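Local atomic coordinates of tRNA (uracil(54)-C(5))-methyltransferase (Pyrococcus abyssi, PDB entry 2JJQ), a protein that methylates C5 of uridine 54 in tRNA, using S-adenosyl-L-methionine as methyl donor and giving 5-methyluridine and S-adenosyl-L-homocysteine. Residues K123-R128 with C157-K162; N129-A134 with M195-G200; E205-F210 with F226-W231; G243-F248 with I265-F270. All coordinates share one frame; numbering follows the deposited sequence.

From the N terminus, contact 1 joins the loop 123-128, just ahead of strand 130-136, to the turn 157-162 that leads into helix 162-178. Contact 2 starts on that same strand and pairs it with strand 192-199; its segments alternate with those of contact 1, so the two loops cross, and F160 packs against N129 and I131. Contacts 3 and 4 follow in series. Contact 3 pairs strands 206-212 and 228-233 in parallel, closing the loop between them. Contacts 2 and 3 thus build one five-stranded mixed sheet. Contact 4 closes the loop from its edge strand 244-250 to a turn outside it, after strand 261-265, which also receives R198 of contact 2.

Contact 1: K123-R128 with C157-K162; sequences KIFGHR and CPVFGK
The turn that carries C157, by similarity a ligand of the [4Fe-4S] cluster, meets the loop 123-128 mainly through backbone groups and V159. The turn is closed by G161 N on C157 O, and the carbonyls of P158 and V159 face the other loop. G126 N gives a hydrogen bond to P158 O (3.0 Å), lying in the carbonyl plane, and R128 N gives a straighter one to V159 O (2.9 Å, 163° at the hydrogen). Glycine suits both 126 and 161: each has a positive phi at which a side chain would jam against the preceding carbonyl, and the two CA atoms come within 4.1 Å. V159 touches three side chains, each with a different atom. Its CG1 meets the F125 ring at CD1 (3.9 Å), its CB meets H127 CE1 (3.7 Å), and its CG2 lies alongside R128 CD. A first torsion of 59° swings the H127 ring back, bringing CE1 to V159 although the bond from CA to CB points away. The flat F125 ring lies beside the compact, puckered P158 ring, F125 CD1 3.7 Å from P158 CB. F160 CD1 approaches R128 O (3.2 Å). F160 also makes a cation-pi contact with K201, whose amine bonds to G126 O and R128 O. The F160 ring rests on I131 of strand 130-136 and L197 of strand 192-199, while H127 packs on Y276 of helix 275-288.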
# COMPACT_ATOMS: atom_id res chain seq x y z
N LYS A 123 4.59 12.77 -6.45
CA LYS A 123 3.45 13.57 -5.96
C LYS A 123 3.11 13.15 -4.57
O LYS A 123 3.30 12.00 -4.23
CB LYS A 123 2.22 13.41 -6.84
CG LYS A 123 2.38 13.84 -8.29
CD LYS A 123 0.98 13.81 -8.92
CE LYS A 123 0.98 14.25 -10.39
NZ LYS A 123 0.92 15.71 -10.59
N ILE A 124 2.62 14.07 -3.73
CA ILE A 124 2.28 13.65 -2.37
C ILE A 124 0.84 13.96 -2.04
O ILE A 124 0.38 13.71 -0.91
CB ILE A 124 3.15 14.33 -1.32
CG1 ILE A 124 3.07 15.85 -1.48
CG2 ILE A 124 4.61 13.85 -1.43
CD1 ILE A 124 3.78 16.59 -0.32
N PHE A 125 0.14 14.53 -3.01
CA PHE A 125 -1.32 14.45 -3.00
C PHE A 125 -1.83 14.04 -4.42
O PHE A 125 -1.25 14.40 -5.46
CB PHE A 125 -1.97 15.71 -2.40
CG PHE A 125 -1.70 15.92 -0.90
CD1 PHE A 125 -2.49 15.28 0.07
CD2 PHE A 125 -0.66 16.74 -0.45
CE1 PHE A 125 -2.26 15.47 1.46
CE2 PHE A 125 -0.40 16.94 0.96
CZ PHE A 125 -1.21 16.32 1.89
N GLY A 126 -2.90 13.24 -4.45
CA GLY A 126 -3.33 12.68 -5.73
C GLY A 126 -2.60 11.41 -6.15
O GLY A 126 -2.92 10.85 -7.20
N HIS A 127 -1.63 10.95 -5.35
CA HIS A 127 -0.78 9.78 -5.73
C HIS A 127 -1.43 8.44 -5.46
O HIS A 127 -1.04 7.40 -6.04
CB HIS A 127 0.56 9.81 -4.99
CG HIS A 127 0.39 9.80 -3.51
ND1 HIS A 127 -0.06 10.90 -2.82
CD2 HIS A 127 0.56 8.82 -2.59
CE1 HIS A 127 -0.18 10.61 -1.54
NE2 HIS A 127 0.18 9.35 -1.37
N ARG A 128 -2.38 8.42 -4.52
CA ARG A 128 -2.92 7.17 -4.06
C ARG A 128 -4.04 6.71 -5.02
O ARG A 128 -4.94 7.50 -5.34
CB ARG A 128 -3.48 7.35 -2.64
CG ARG A 128 -3.70 6.02 -1.97
CD ARG A 128 -4.02 6.13 -0.50
NE ARG A 128 -4.61 4.84 -0.20
CZ ARG A 128 -3.92 3.76 0.15
NH1 ARG A 128 -2.61 3.82 0.36
NH2 ARG A 128 -4.56 2.61 0.35
N CYS A 157 -10.83 13.14 -0.42
CA CYS A 157 -9.66 12.52 0.13
C CYS A 157 -8.49 13.01 -0.69
O CYS A 157 -8.28 12.57 -1.83
CB CYS A 157 -9.75 11.00 0.11
SG CYS A 157 -8.16 10.32 0.56
N PRO A 158 -7.73 13.97 -0.13
CA PRO A 158 -6.69 14.63 -0.93
C PRO A 158 -5.53 13.71 -1.40
O PRO A 158 -4.98 13.93 -2.46
CB PRO A 158 -6.17 15.74 0.03
CG PRO A 158 -7.29 15.89 1.05
CD PRO A 158 -7.82 14.51 1.24
N VAL A 159 -5.19 12.68 -0.64
CA VAL A 159 -4.14 11.74 -1.11
C VAL A 159 -4.61 10.93 -2.35
O VAL A 159 -3.80 10.59 -3.20
CB VAL A 159 -3.58 10.79 -0.03
CG1 VAL A 159 -3.00 11.59 1.15
CG2 VAL A 159 -4.62 9.81 0.48
N PHE A 160 -5.92 10.65 -2.44
CA PHE A 160 -6.47 10.03 -3.65
C PHE A 160 -6.66 11.06 -4.77
O PHE A 160 -6.31 10.82 -5.92
CB PHE A 160 -7.78 9.34 -3.31
CG PHE A 160 -8.34 8.53 -4.46
CD1 PHE A 160 -8.01 7.18 -4.57
CD2 PHE A 160 -9.15 9.13 -5.43
CE1 PHE A 160 -8.49 6.41 -5.63
CE2 PHE A 160 -9.67 8.35 -6.51
CZ PHE A 160 -9.29 6.99 -6.61
N GLY A 161 -7.24 12.21 -4.42
CA GLY A 161 -7.37 13.31 -5.35
C GLY A 161 -8.83 13.64 -5.62
O GLY A 161 -9.76 13.05 -5.01
N LYS A 162 -9.02 14.55 -6.56
CA LYS A 162 -10.34 15.14 -6.83
C LYS A 162 -11.42 14.17 -7.23
O LYS A 162 -12.57 14.46 -7.05
CB LYS A 162 -10.26 16.19 -7.94
CG LYS A 162 -9.49 15.73 -9.15
CD LYS A 162 -9.91 16.54 -10.40
CE LYS A 162 -8.96 16.30 -11.57
NZ LYS A 162 -9.32 17.17 -12.73

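Contact 2: N129-A134 with M195-G200; sequences NRIDLA and MVLREG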
# COMPACT_ATOMS: atom_id res chain seq x y z
N ASN A 129 -4.02 5.43 -5.40
CA ASN A 129 -4.89 4.95 -6.44
C ASN A 129 -5.99 4.00 -5.94
O ASN A 129 -6.71 3.42 -6.76
CB ASN A 129 -4.02 4.31 -7.52
CG ASN A 129 -3.31 3.04 -7.03
OD1 ASN A 129 -3.83 2.37 -6.12
ND2 ASN A 129 -2.11 2.75 -7.55
N ARG A 130 -6.14 3.88 -4.61
CA ARG A 130 -7.26 3.15 -3.99
C ARG A 130 -7.62 3.79 -2.64
O ARG A 130 -6.73 4.07 -1.85
CB ARG A 130 -6.91 1.66 -3.80
CG ARG A 130 -8.03 0.85 -3.19
CD ARG A 130 -7.62 -0.50 -2.62
NE ARG A 130 -8.80 -1.06 -1.94
CZ ARG A 130 -9.01 -2.33 -1.65
NH1 ARG A 130 -8.09 -3.25 -1.94
NH2 ARG A 130 -10.15 -2.69 -1.06
N ILE A 131 -8.91 4.01 -2.38
CA ILE A 131 -9.34 4.36 -1.04
C ILE A 131 -10.62 3.58 -0.74
O ILE A 131 -11.37 3.24 -1.70
CB ILE A 131 -9.60 5.85 -0.87
CG1 ILE A 131 -10.66 6.35 -1.84
CG2 ILE A 131 -8.26 6.62 -1.02
CD1 ILE A 131 -10.84 7.86 -1.64
N ASP A 132 -10.80 3.22 0.53
CA ASP A 132 -11.95 2.42 0.97
C ASP A 132 -12.71 3.33 1.93
O ASP A 132 -12.19 3.69 3.01
CB ASP A 132 -11.45 1.13 1.65
CG ASP A 132 -10.62 0.23 0.67
OD1 ASP A 132 -9.77 0.73 -0.12
OD2 ASP A 132 -10.77 -1.01 0.67
N LEU A 133 -13.86 3.82 1.49
CA LEU A 133 -14.66 4.72 2.29
C LEU A 133 -15.83 3.98 2.91
O LEU A 133 -16.60 3.30 2.21
CB LEU A 133 -15.20 5.86 1.41
CG LEU A 133 -14.15 6.75 0.74
CD1 LEU A 133 -14.76 7.50 -0.43
CD2 LEU A 133 -13.59 7.70 1.77
N ALA A 134 -15.94 4.05 4.24
CA ALA A 134 -17.09 3.50 4.90
C ALA A 134 -18.32 4.41 4.71
O ALA A 134 -18.19 5.64 4.71
CB ALA A 134 -16.79 3.27 6.44
N MET A 195 -17.71 2.18 -0.12
CA MET A 195 -17.50 2.53 -1.51
C MET A 195 -15.98 2.50 -1.67
O MET A 195 -15.30 3.28 -1.03
CB MET A 195 -17.97 3.96 -1.80
CG MET A 195 -17.50 4.45 -3.21
SD MET A 195 -18.30 5.94 -3.84
CE MET A 195 -17.61 7.21 -2.76
N VAL A 196 -15.48 1.56 -2.47
CA VAL A 196 -14.02 1.51 -2.70
C VAL A 196 -13.75 2.15 -4.05
O VAL A 196 -14.40 1.79 -5.05
CB VAL A 196 -13.50 0.05 -2.73
CG1 VAL A 196 -11.96 0.04 -3.12
CG2 VAL A 196 -13.77 -0.69 -1.41
N LEU A 197 -12.87 3.14 -4.10
CA LEU A 197 -12.64 3.86 -5.34
C LEU A 197 -11.23 3.50 -5.81
O LEU A 197 -10.30 3.49 -5.01
CB LEU A 197 -12.72 5.36 -5.06
CG LEU A 197 -14.10 6.00 -5.01
CD1 LEU A 197 -13.97 7.44 -4.45
CD2 LEU A 197 -14.62 6.05 -6.47
N ARG A 198 -11.08 3.19 -7.09
CA ARG A 198 -9.76 2.97 -7.65
C ARG A 198 -9.59 3.79 -8.89
O ARG A 198 -10.59 4.06 -9.61
CB ARG A 198 -9.55 1.47 -7.94
CG ARG A 198 -9.76 0.63 -6.68
CD ARG A 198 -9.43 -0.83 -6.85
NE ARG A 198 -7.97 -0.98 -6.86
CZ ARG A 198 -7.33 -2.12 -6.65
NH1 ARG A 198 -8.00 -3.24 -6.42
NH2 ARG A 198 -6.00 -2.12 -6.71
N GLU A 199 -8.36 4.20 -9.20
CA GLU A 199 -8.17 4.86 -10.47
C GLU A 199 -6.78 4.66 -11.04
O GLU A 199 -5.82 4.45 -10.29
CB GLU A 199 -8.52 6.36 -10.43
CG GLU A 199 -7.53 7.25 -9.88
CD GLU A 199 -8.00 8.73 -9.89
OE1 GLU A 199 -8.98 9.09 -10.61
OE2 GLU A 199 -7.38 9.52 -9.16
N GLY A 200 -6.70 4.72 -12.35
CA GLY A 200 -5.39 4.62 -13.02
C GLY A 200 -4.91 6.03 -13.18
O GLY A 200 -5.54 6.86 -13.89
O HOH W 1 -4.19 -0.42 -5.41
O HOH W 2 -6.14 1.03 -7.92
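R130 and R198 cross on one face of this antiparallel pair, with R130 CG against R198 CG (3.9 Å) and the guanidinium planes 23° apart. R130 runs extended, its CG anti to the backbone N (chi1 -179°), and carries its head to D132 in a salt bridge; NE reaches D132 OD1 at 2.7 Å, through that oxygen's syn lone pair, though the oxygen lies tilted from the guanidinium plane. This carboxylate probably eases the closeness of the two arginines. V196 CG1 meets the R130 head obliquely, 3.5 Å from NE, its CG2 beside the D132 carboxylate. R198 bends at its third torsion (chi3 76°), so that NE donates to water 2 (2.9 Å), which bridges to N129 O (2.7 Å), while NH1 bonds to S269 O. On the opposite face, I131 and L197 stand side by side (CG1 to CB 3.9 Å), and L133 CD1 meets M195 CE at 3.7 Å; branched and flexible apolar chains suit this buried side. I131 with L197 and L133 with M195 are the hydrogen-bonded pairs. Helix 162-178 covers the apolar face, strand 206-212 continues the sheet, and N129 ND2 reaches Q272 O and S275 OG.

Contact 3: E205-F210 with F226-W231; sequences EVMVNF and FDSIYW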
# COMPACT_ATOMS: atom_id res chain seq x y z
N GLU A 205 -8.66 6.09 -15.92
CA GLU A 205 -9.86 5.26 -15.80
C GLU A 205 -10.19 5.17 -14.31
O GLU A 205 -9.27 5.15 -13.49
CB GLU A 205 -9.57 3.89 -16.33
CG GLU A 205 -9.47 3.94 -17.83
CD GLU A 205 -9.19 2.64 -18.50
OE1 GLU A 205 -9.09 1.56 -17.86
OE2 GLU A 205 -9.10 2.74 -19.74
N VAL A 206 -11.49 5.08 -13.98
CA VAL A 206 -11.91 5.05 -12.60
C VAL A 206 -12.87 3.89 -12.41
O VAL A 206 -13.78 3.67 -13.22
CB VAL A 206 -12.68 6.31 -12.24
CG1 VAL A 206 -13.03 6.34 -10.75
CG2 VAL A 206 -11.82 7.52 -12.60
N MET A 207 -12.66 3.15 -11.33
CA MET A 207 -13.55 2.06 -10.93
C MET A 207 -14.15 2.34 -9.54
O MET A 207 -13.45 2.81 -8.63
CB MET A 207 -12.73 0.77 -10.85
CG MET A 207 -13.50 -0.41 -10.14
SD MET A 207 -12.43 -1.86 -10.05
CE MET A 207 -12.38 -2.28 -11.80
N VAL A 208 -15.46 2.12 -9.38
CA VAL A 208 -16.07 2.26 -8.06
C VAL A 208 -16.66 0.91 -7.72
O VAL A 208 -17.19 0.24 -8.59
CB VAL A 208 -17.08 3.39 -7.99
CG1 VAL A 208 -18.26 3.12 -8.89
CG2 VAL A 208 -17.54 3.60 -6.54
N ASN A 209 -16.52 0.50 -6.47
CA ASN A 209 -17.00 -0.78 -6.02
C ASN A 209 -17.83 -0.56 -4.75
O ASN A 209 -17.32 -0.03 -3.76
CB ASN A 209 -15.81 -1.71 -5.72
CG ASN A 209 -16.22 -3.07 -5.16
OD1 ASN A 209 -17.29 -3.57 -5.46
ND2 ASN A 209 -15.34 -3.69 -4.39
N PHE A 210 -19.10 -0.92 -4.80
CA PHE A 210 -20.03 -0.83 -3.65
C PHE A 210 -20.05 -2.14 -2.96
O PHE A 210 -20.47 -3.16 -3.54
CB PHE A 210 -21.45 -0.42 -4.15
CG PHE A 210 -21.44 0.92 -4.86
CD1 PHE A 210 -21.13 2.09 -4.15
CD2 PHE A 210 -21.63 1.00 -6.23
CE1 PHE A 210 -21.05 3.34 -4.81
CE2 PHE A 210 -21.54 2.24 -6.89
CZ PHE A 210 -21.25 3.40 -6.17
N PHE A 226 -18.29 6.60 -14.17
CA PHE A 226 -16.94 6.06 -14.17
C PHE A 226 -16.84 4.87 -15.14
O PHE A 226 -17.86 4.27 -15.55
CB PHE A 226 -16.56 5.63 -12.74
CG PHE A 226 -16.48 6.75 -11.77
CD1 PHE A 226 -15.88 7.98 -12.14
CD2 PHE A 226 -16.98 6.59 -10.46
CE1 PHE A 226 -15.80 9.02 -11.21
CE2 PHE A 226 -16.91 7.62 -9.53
CZ PHE A 226 -16.33 8.86 -9.91
N ASP A 227 -15.62 4.54 -15.54
CA ASP A 227 -15.43 3.45 -16.50
C ASP A 227 -15.92 2.09 -16.03
O ASP A 227 -16.32 1.26 -16.85
CB ASP A 227 -13.93 3.33 -16.76
CG ASP A 227 -13.32 4.66 -17.15
OD1 ASP A 227 -13.06 4.82 -18.36
OD2 ASP A 227 -13.17 5.54 -16.26
N SER A 228 -15.84 1.83 -14.73
CA SER A 228 -16.26 0.51 -14.20
C SER A 228 -17.05 0.77 -12.89
O SER A 228 -16.58 1.58 -12.05
CB SER A 228 -15.00 -0.36 -13.92
OG SER A 228 -15.35 -1.60 -13.31
N ILE A 229 -18.25 0.18 -12.74
CA ILE A 229 -18.99 0.19 -11.49
C ILE A 229 -19.19 -1.27 -11.08
O ILE A 229 -19.64 -2.08 -11.87
CB ILE A 229 -20.36 0.83 -11.63
CG1 ILE A 229 -20.22 2.27 -12.13
CG2 ILE A 229 -21.10 0.71 -10.26
CD1 ILE A 229 -21.52 2.79 -12.81
N TYR A 230 -18.82 -1.62 -9.85
CA TYR A 230 -18.96 -2.96 -9.35
C TYR A 230 -19.87 -2.93 -8.13
O TYR A 230 -19.90 -1.93 -7.38
CB TYR A 230 -17.62 -3.48 -8.89
CG TYR A 230 -16.92 -4.34 -9.92
CD1 TYR A 230 -17.05 -5.74 -9.89
CD2 TYR A 230 -16.14 -3.77 -10.89
CE1 TYR A 230 -16.42 -6.54 -10.80
CE2 TYR A 230 -15.49 -4.56 -11.83
CZ TYR A 230 -15.60 -5.96 -11.76
OH TYR A 230 -14.94 -6.76 -12.70
N TRP A 231 -20.62 -4.02 -7.97
CA TRP A 231 -21.35 -4.32 -6.76
C TRP A 231 -20.79 -5.64 -6.21
O TRP A 231 -20.80 -6.64 -6.92
CB TRP A 231 -22.84 -4.47 -7.07
CG TRP A 231 -23.66 -4.93 -5.91
CD1 TRP A 231 -23.40 -4.79 -4.55
CD2 TRP A 231 -24.89 -5.64 -6.00
NE1 TRP A 231 -24.42 -5.36 -3.80
CE2 TRP A 231 -25.34 -5.91 -4.67
CE3 TRP A 231 -25.70 -6.03 -7.09
CZ2 TRP A 231 -26.56 -6.56 -4.41
CZ3 TRP A 231 -26.89 -6.71 -6.82
CH2 TRP A 231 -27.30 -6.97 -5.50
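Just before the parallel pairing begins at M207 and S228, V206 and F226 make a CH-pi contact: V206 CG1 sits 3.7 Å from the F226 ring centroid, over its face, 17° off the normal and displaced toward the rim. V208 CG1 meets the F226 ring edge and I229 CG1 (3.9 Å), and I229 CG2 meets F210 CE2 at the ring edge (3.7 Å); branched residues suit such a buried strand face. On the reverse face, M207 bends at its third torsion (chi3 -69°), bringing CE to S228 OG (3.4 Å), itself hydrogen-bonded to K251 O; the M207 sulfur lies obliquely to the Y230 ring in a Met-aromatic contact. N209 OD1, hydrogen-bonded to S232 OG, lies 3.4 Å from Y230 CB, the amide and ring planes 82° apart.

The hydrogen bonds alternate as in a parallel sheet: S228 N to V206 O, V208 N to S228 O, Y230 N to V208 O, F210 N to Y230 O. At the start a side chain, D227 OD2, accepts from V206 N (2.9 Å) above the carboxylate plane. Strand 192-199 flanks one side, M195 and L197 touching V208; strand 244-250 the other, W249 packing on I229 and W231.

Contact 4: G243-F248 with I265-F270; sequences GDIERF and IHPNSF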
# COMPACT_ATOMS: atom_id res chain seq x y z
N GLY A 243 -15.90 -8.10 -1.27
CA GLY A 243 -16.85 -9.19 -1.11
C GLY A 243 -16.91 -9.97 -2.41
O GLY A 243 -16.09 -9.77 -3.31
N ASP A 244 -17.90 -10.82 -2.51
CA ASP A 244 -18.11 -11.60 -3.74
C ASP A 244 -18.61 -10.69 -4.85
O ASP A 244 -19.51 -9.93 -4.62
CB ASP A 244 -19.16 -12.70 -3.48
CG ASP A 244 -18.73 -13.68 -2.36
OD1 ASP A 244 -17.51 -13.88 -2.20
OD2 ASP A 244 -19.62 -14.24 -1.66
N ILE A 245 -18.05 -10.80 -6.04
CA ILE A 245 -18.48 -10.02 -7.15
C ILE A 245 -19.92 -10.41 -7.52
O ILE A 245 -20.18 -11.57 -7.86
CB ILE A 245 -17.57 -10.28 -8.36
CG1 ILE A 245 -16.12 -9.86 -8.01
CG2 ILE A 245 -18.13 -9.59 -9.60
CD1 ILE A 245 -15.99 -8.39 -7.58
N GLU A 246 -20.81 -9.45 -7.47
CA GLU A 246 -22.20 -9.67 -7.82
C GLU A 246 -22.53 -9.16 -9.22
O GLU A 246 -23.26 -9.83 -9.98
CB GLU A 246 -23.07 -9.05 -6.75
CG GLU A 246 -24.56 -9.18 -6.95
CD GLU A 246 -25.07 -10.61 -6.79
OE1 GLU A 246 -24.34 -11.45 -6.24
OE2 GLU A 246 -26.22 -10.85 -7.23
N ARG A 247 -22.09 -7.95 -9.55
CA ARG A 247 -22.40 -7.38 -10.88
C ARG A 247 -21.41 -6.27 -11.13
O ARG A 247 -20.93 -5.64 -10.17
CB ARG A 247 -23.84 -6.79 -10.85
CG ARG A 247 -24.35 -6.36 -12.27
CD ARG A 247 -25.91 -6.42 -12.26
NE ARG A 247 -26.43 -5.90 -13.54
CZ ARG A 247 -27.73 -5.79 -13.80
NH1 ARG A 247 -28.61 -6.18 -12.87
NH2 ARG A 247 -28.14 -5.31 -14.95
N PHE A 248 -21.10 -6.04 -12.40
CA PHE A 248 -20.43 -4.83 -12.82
C PHE A 248 -21.12 -4.25 -14.05
O PHE A 248 -21.80 -4.99 -14.79
CB PHE A 248 -18.90 -5.11 -13.08
CG PHE A 248 -18.62 -5.99 -14.30
CD1 PHE A 248 -18.46 -7.37 -14.17
CD2 PHE A 248 -18.47 -5.42 -15.55
CE1 PHE A 248 -18.18 -8.18 -15.30
CE2 PHE A 248 -18.16 -6.20 -16.68
CZ PHE A 248 -18.03 -7.60 -16.53
N ILE A 265 -6.78 -3.82 -13.31
CA ILE A 265 -7.17 -3.60 -11.93
C ILE A 265 -8.57 -4.21 -11.78
O ILE A 265 -9.47 -3.87 -12.55
CB ILE A 265 -7.25 -2.06 -11.59
CG1 ILE A 265 -5.88 -1.35 -11.70
CG2 ILE A 265 -7.75 -1.88 -10.16
CD1 ILE A 265 -4.82 -2.13 -11.10
N HIS A 266 -8.74 -5.05 -10.77
CA HIS A 266 -9.99 -5.68 -10.41
C HIS A 266 -10.31 -5.29 -8.95
O HIS A 266 -9.42 -5.04 -8.16
CB HIS A 266 -9.77 -7.20 -10.56
CG HIS A 266 -10.98 -8.03 -10.23
ND1 HIS A 266 -11.30 -8.40 -8.95
CD2 HIS A 266 -11.94 -8.56 -11.03
CE1 HIS A 266 -12.40 -9.13 -8.96
NE2 HIS A 266 -12.81 -9.25 -10.21
N PRO A 267 -11.59 -5.27 -8.57
CA PRO A 267 -11.87 -4.82 -7.22
C PRO A 267 -11.14 -5.62 -6.20
O PRO A 267 -10.76 -5.04 -5.18
CB PRO A 267 -13.36 -5.10 -7.04
CG PRO A 267 -13.89 -5.09 -8.37
CD PRO A 267 -12.81 -5.58 -9.32
N ASN A 268 -10.89 -6.91 -6.48
CA ASN A 268 -10.32 -7.83 -5.51
C ASN A 268 -8.82 -8.15 -5.67
O ASN A 268 -8.34 -9.09 -5.07
CB ASN A 268 -11.16 -9.12 -5.44
CG ASN A 268 -12.51 -8.87 -4.83
OD1 ASN A 268 -12.75 -7.80 -4.29
ND2 ASN A 268 -13.41 -9.82 -4.95
N SER A 269 -8.12 -7.43 -6.55
CA SER A 269 -6.71 -7.73 -6.81
C SER A 269 -5.86 -6.60 -6.20
O SER A 269 -6.29 -5.44 -6.14
CB SER A 269 -6.42 -7.84 -8.35
OG SER A 269 -6.75 -6.60 -8.97
N PHE A 270 -4.65 -6.93 -5.75
CA PHE A 270 -3.77 -5.90 -5.11
C PHE A 270 -2.96 -5.22 -6.22
O PHE A 270 -2.56 -5.88 -7.16
CB PHE A 270 -2.82 -6.53 -4.09
CG PHE A 270 -1.73 -5.59 -3.63
CD1 PHE A 270 -1.99 -4.64 -2.66
CD2 PHE A 270 -0.49 -5.57 -4.27
CE1 PHE A 270 -1.00 -3.74 -2.27
CE2 PHE A 270 0.50 -4.68 -3.87
CZ PHE A 270 0.25 -3.78 -2.89
O HOH W 3 -15.20 -6.74 -3.67
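The backbones stay well apart, the CA atoms of G243 and N268 being 8.0 Å from each other, so side chains bridge the start of strand 244-250 and the type I turn H266 to S269. N268 is the principal link: its amide ND2 donates to G243 O (3.1 Å, 162°), nearly head-on to the carbonyl and in the amide plane, while OD1 accepts from water 3 (2.7 Å), which also accepts a hydrogen bond from G243 N (2.8 Å). ND2 thus binds G243 directly and OD1 through water, defining the flip of the amide. The turn is pinned by N268 N on H266 ND1 (2.9 Å) and by S269 N on H266 O; a proline at 267, whose phi is held near -60°, suits the second position of such a turn. This turn lies between strand 261-265 and helix 275-288, and F270, just after it, touches S-adenosyl-L-homocysteine. I245 points toward the turn, sliding past N268; its CG1 lies 3.9 Å from H266 CE1 and its CD1 4.0 Å from P267 CG. Along the strand, E246 and R247 form a classic beta bulge opposite W231. H266 also meets the F323 ring edge-to-face, and P267 packs on Y230 and M207.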